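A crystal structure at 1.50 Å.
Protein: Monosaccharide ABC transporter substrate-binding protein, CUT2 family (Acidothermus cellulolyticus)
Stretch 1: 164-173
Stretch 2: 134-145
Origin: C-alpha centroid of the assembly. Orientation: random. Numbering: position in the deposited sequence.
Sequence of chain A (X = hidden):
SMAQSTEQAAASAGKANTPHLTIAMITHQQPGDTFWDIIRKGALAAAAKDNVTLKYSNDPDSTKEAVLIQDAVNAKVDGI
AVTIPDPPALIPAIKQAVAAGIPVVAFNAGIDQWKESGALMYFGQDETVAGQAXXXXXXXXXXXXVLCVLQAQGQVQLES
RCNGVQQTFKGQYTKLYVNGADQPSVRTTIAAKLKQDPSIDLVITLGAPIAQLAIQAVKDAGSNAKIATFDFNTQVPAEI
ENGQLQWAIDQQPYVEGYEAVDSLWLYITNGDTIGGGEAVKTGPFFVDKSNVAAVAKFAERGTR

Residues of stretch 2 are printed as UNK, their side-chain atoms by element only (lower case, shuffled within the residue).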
# COMPACT_ATOMS: atom_id res chain seq x y z
N GLY A 164 10.81 -1.05 -10.05
CA GLY A 164 11.49 -2.27 -9.67
C GLY A 164 11.23 -3.36 -10.66
O GLY A 164 12.20 -4.09 -11.02
N VAL A 165 9.99 -3.53 -11.13
CA VAL A 165 9.66 -4.55 -12.14
C VAL A 165 10.53 -4.30 -13.40
O VAL A 165 11.05 -5.26 -13.99
CB VAL A 165 8.18 -4.46 -12.52
CG1 VAL A 165 7.90 -5.30 -13.74
CG2 VAL A 165 7.33 -4.93 -11.40
N GLN A 166 10.65 -3.04 -13.81
CA GLN A 166 11.36 -2.76 -15.07
C GLN A 166 12.81 -3.18 -14.98
O GLN A 166 13.34 -3.60 -15.97
CB GLN A 166 11.28 -1.25 -15.39
CG GLN A 166 11.88 -0.82 -16.74
CD GLN A 166 11.75 0.67 -16.98
OE1 GLN A 166 11.64 1.46 -16.04
NE2 GLN A 166 11.79 1.06 -18.26
N GLN A 167 13.44 -3.04 -13.80
CA GLN A 167 14.82 -3.38 -13.57
C GLN A 167 15.16 -4.83 -13.80
O GLN A 167 16.27 -5.14 -14.31
CB GLN A 167 15.18 -3.05 -12.12
CG GLN A 167 15.36 -1.55 -11.91
CD GLN A 167 15.78 -1.24 -10.50
OE1 GLN A 167 16.60 -1.96 -9.90
NE2 GLN A 167 15.20 -0.19 -9.93
N THR A 168 14.28 -5.70 -13.33
CA THR A 168 14.54 -7.15 -13.38
C THR A 168 13.77 -7.95 -14.43
O THR A 168 14.17 -9.11 -14.70
CB THR A 168 14.26 -7.77 -12.04
OG1 THR A 168 12.91 -7.44 -11.69
CG2 THR A 168 15.19 -7.22 -10.97
N PHE A 169 12.64 -7.46 -14.94
CA PHE A 169 11.85 -8.22 -15.96
C PHE A 169 12.68 -8.23 -17.27
O PHE A 169 13.01 -7.20 -17.82
CB PHE A 169 10.51 -7.54 -16.21
CG PHE A 169 9.61 -8.36 -17.12
CD1 PHE A 169 9.13 -9.60 -16.69
CD2 PHE A 169 9.29 -7.89 -18.37
CE1 PHE A 169 8.30 -10.33 -17.51
CE2 PHE A 169 8.47 -8.65 -19.23
CZ PHE A 169 8.00 -9.82 -18.81
N LYS A 170 13.00 -9.41 -17.77
CA LYS A 170 13.86 -9.50 -18.93
C LYS A 170 13.22 -9.05 -20.25
O LYS A 170 13.89 -8.54 -21.13
CB LYS A 170 14.56 -10.87 -19.02
CG LYS A 170 15.40 -11.07 -17.76
CD LYS A 170 16.23 -12.34 -17.76
CE LYS A 170 17.18 -12.28 -16.57
NZ LYS A 170 17.48 -13.64 -16.06
N GLY A 171 11.92 -9.16 -20.33
CA GLY A 171 11.17 -8.85 -21.54
C GLY A 171 10.71 -7.42 -21.70
O GLY A 171 11.29 -6.50 -21.15
N GLN A 172 9.66 -7.21 -22.48
CA GLN A 172 9.12 -5.87 -22.70
C GLN A 172 8.28 -5.38 -21.54
O GLN A 172 7.60 -6.15 -20.86
CB GLN A 172 8.23 -5.90 -23.95
CG GLN A 172 7.98 -4.52 -24.52
CD GLN A 172 7.07 -4.54 -25.73
OE1 GLN A 172 6.76 -5.61 -26.31
NE2 GLN A 172 6.64 -3.34 -26.12
N TYR A 173 8.36 -4.08 -21.35
CA TYR A 173 7.68 -3.41 -20.21
C TYR A 173 6.90 -2.23 -20.67
O TYR A 173 7.38 -1.38 -21.46
CB TYR A 173 8.78 -3.04 -19.20
CG TYR A 173 8.36 -2.13 -18.02
CD1 TYR A 173 7.80 -2.65 -16.84
CD2 TYR A 173 8.47 -0.75 -18.14
CE1 TYR A 173 7.36 -1.78 -15.82
CE2 TYR A 173 8.10 0.14 -17.14
CZ TYR A 173 7.54 -0.38 -15.98
OH TYR A 173 7.18 0.56 -15.06
N UNK A 134 9.05 -9.08 -8.21
CA UNK A 134 7.94 -9.42 -9.12
C UNK A 134 8.49 -9.54 -10.57
O UNK A 134 8.05 -10.38 -11.34
c UNK A 134 6.85 -8.31 -9.06
N UNK A 135 9.42 -8.70 -10.97
CA UNK A 135 9.97 -8.75 -12.34
C UNK A 135 10.71 -10.06 -12.58
O UNK A 135 10.46 -10.72 -13.55
N UNK A 136 11.49 -10.49 -11.59
CA UNK A 136 12.26 -11.71 -11.67
C UNK A 136 11.33 -12.91 -11.66
O UNK A 136 11.51 -13.85 -12.43
c UNK A 136 13.25 -11.80 -10.50
N UNK A 137 10.32 -12.89 -10.81
CA UNK A 137 9.37 -13.95 -10.76
C UNK A 137 8.62 -14.04 -12.10
O UNK A 137 8.43 -15.12 -12.65
n UNK A 137 6.18 -16.53 -5.99
c UNK A 137 7.54 -15.04 -9.44
n UNK A 137 4.48 -17.66 -7.08
n UNK A 137 5.63 -15.97 -8.16
c UNK A 137 6.59 -14.89 -8.27
c UNK A 137 5.44 -16.72 -7.07
c UNK A 137 8.39 -13.79 -9.62
N UNK A 138 8.17 -12.90 -12.66
CA UNK A 138 7.47 -12.91 -13.94
C UNK A 138 8.33 -13.52 -15.06
O UNK A 138 7.82 -14.25 -15.89
c UNK A 138 7.03 -11.50 -14.26
N UNK A 139 9.61 -13.20 -15.07
CA UNK A 139 10.54 -13.72 -16.08
C UNK A 139 10.67 -15.23 -15.91
O UNK A 139 10.59 -16.00 -16.89
o UNK A 139 11.77 -11.67 -16.35
c UNK A 139 11.89 -13.02 -15.91
c UNK A 139 12.94 -13.73 -16.78
N UNK A 140 10.78 -15.67 -14.67
CA UNK A 140 10.85 -17.10 -14.36
C UNK A 140 9.58 -17.88 -14.75
O UNK A 140 9.69 -19.01 -15.18
c UNK A 140 11.10 -17.29 -12.86
o UNK A 140 12.33 -16.70 -12.50
N UNK A 141 8.41 -17.28 -14.65
CA UNK A 141 7.16 -17.89 -15.05
C UNK A 141 6.89 -17.81 -16.55
O UNK A 141 5.80 -18.25 -16.97
c UNK A 141 6.01 -17.22 -14.32
c UNK A 141 5.16 -16.50 -12.00
c UNK A 141 6.12 -17.34 -12.81
o UNK A 141 4.75 -15.44 -12.48
o UNK A 141 4.89 -16.91 -10.82
N UNK A 142 7.83 -17.27 -17.32
CA UNK A 142 7.84 -17.38 -18.80
C UNK A 142 7.17 -16.21 -19.49
O UNK A 142 6.90 -16.22 -20.69
N UNK A 143 6.88 -15.17 -18.74
CA UNK A 143 6.21 -14.01 -19.39
C UNK A 143 7.19 -13.19 -20.15
O UNK A 143 8.37 -13.07 -19.74
c UNK A 143 2.22 -15.44 -16.48
c UNK A 143 5.47 -13.19 -18.29
c UNK A 143 4.36 -13.98 -17.62
c UNK A 143 2.15 -14.99 -17.79
c UNK A 143 3.22 -14.30 -18.35
c UNK A 143 3.37 -15.12 -15.75
c UNK A 143 4.42 -14.42 -16.30
N UNK A 144 6.72 -12.60 -21.24
CA UNK A 144 7.56 -11.83 -22.17
C UNK A 144 7.24 -10.33 -22.27
O UNK A 144 8.04 -9.62 -22.81
c UNK A 144 7.66 -13.90 -23.82
c UNK A 144 9.08 -14.35 -23.44
c UNK A 144 7.42 -12.39 -23.61
c UNK A 144 9.22 -15.88 -23.55
n UNK A 144 10.07 -16.44 -22.47
N UNK A 145 6.01 -9.92 -21.93
CA UNK A 145 5.58 -8.55 -22.08
C UNK A 145 4.61 -8.18 -20.95
O UNK A 145 3.44 -8.51 -20.98
n UNK A 145 4.03 -6.34 -24.79
c UNK A 145 4.61 -6.84 -23.64
c UNK A 145 3.82 -5.04 -24.64
n UNK A 145 4.24 -4.68 -23.44
c UNK A 145 4.79 -5.77 -22.82
c UNK A 145 4.99 -8.27 -23.46
O HOH W 1 10.71 -11.76 -19.16

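Position 134 carries a single side-chain carbon, CB, 4.1 Å from CG2 of Val165: it is Ala134, a small apolar contact inside the helix pair. Position 135 has no side-chain atoms. Its CA lies 3.3 Å from OG1 of Thr168, and an ideal CB would fall 2.2 Å from that same OG1 and 2.7 Å from O of Val165, a clash with both. It is Gly135. With the helix axes 7.5 Å apart at their closest, there is no room for a CB here.

Position 136 again has one carbon, its CB 4.4 Å from CB of Thr168: Ala136. Position 137 has three carbons, a nitrogen, then a carbon bearing two more nitrogens, and touches nothing on stretch 1; this is Arg137, its CB pointing away. Position 138 has one carbon, with CB 3.7 Å from CE1 of Phe169: Ala138.

At 139 one carbon bears an oxygen and a carbon. The oxygen sits 2.9 Å from N of Lys170, and the branch marks Thr139. Lys170 N donates to Thr139 OG1 almost linearly, at 171°, just where stretch 1 has left its helix.

Position 140, one carbon then one oxygen, is Ser140; its OG bonds back to O of Ala136. Position 141 has three carbons, the third carrying two oxygens: Glu141, whose OE2 forms a salt bridge with NE of Arg137 at 2.9 Å. Neither reaches stretch 1. Position 142 lacks a side chain and touches nothing on stretch 1; its positive phi suits Gly142, which closes the helix in a Schellman motif.

Position 143 has one carbon and a six-carbon ring; its CB is 4.1 Å from CE1 of Phe169, while its ring leads away. It is Phe143. Position 144 has four carbons in a row ending in nitrogen, the CA-to-CB bond pointing away; its backbone O accepts from N of Gln172 at 2.9 Å. The chain is that of Lys144. Position 145 has one carbon and a five-membered ring of three carbons and two nitrogens; CG of Gln172 packs over the ring face, 3.9 Å from its centroid. It is His145.

Small residues line the place where the helices cross at 46°. Beyond them, Phe169 fills the space beside the exiting chain, its ring edge near O of Gly135 and N of His145, while a water links OG1 of Thr139, O of Phe143 and, weakly, N of Gly171. Finally, Gln172 and His145 pair in a parallel bridge with their side chains on the same face.

Stretch 2 134-145: AGARATSEGFKH
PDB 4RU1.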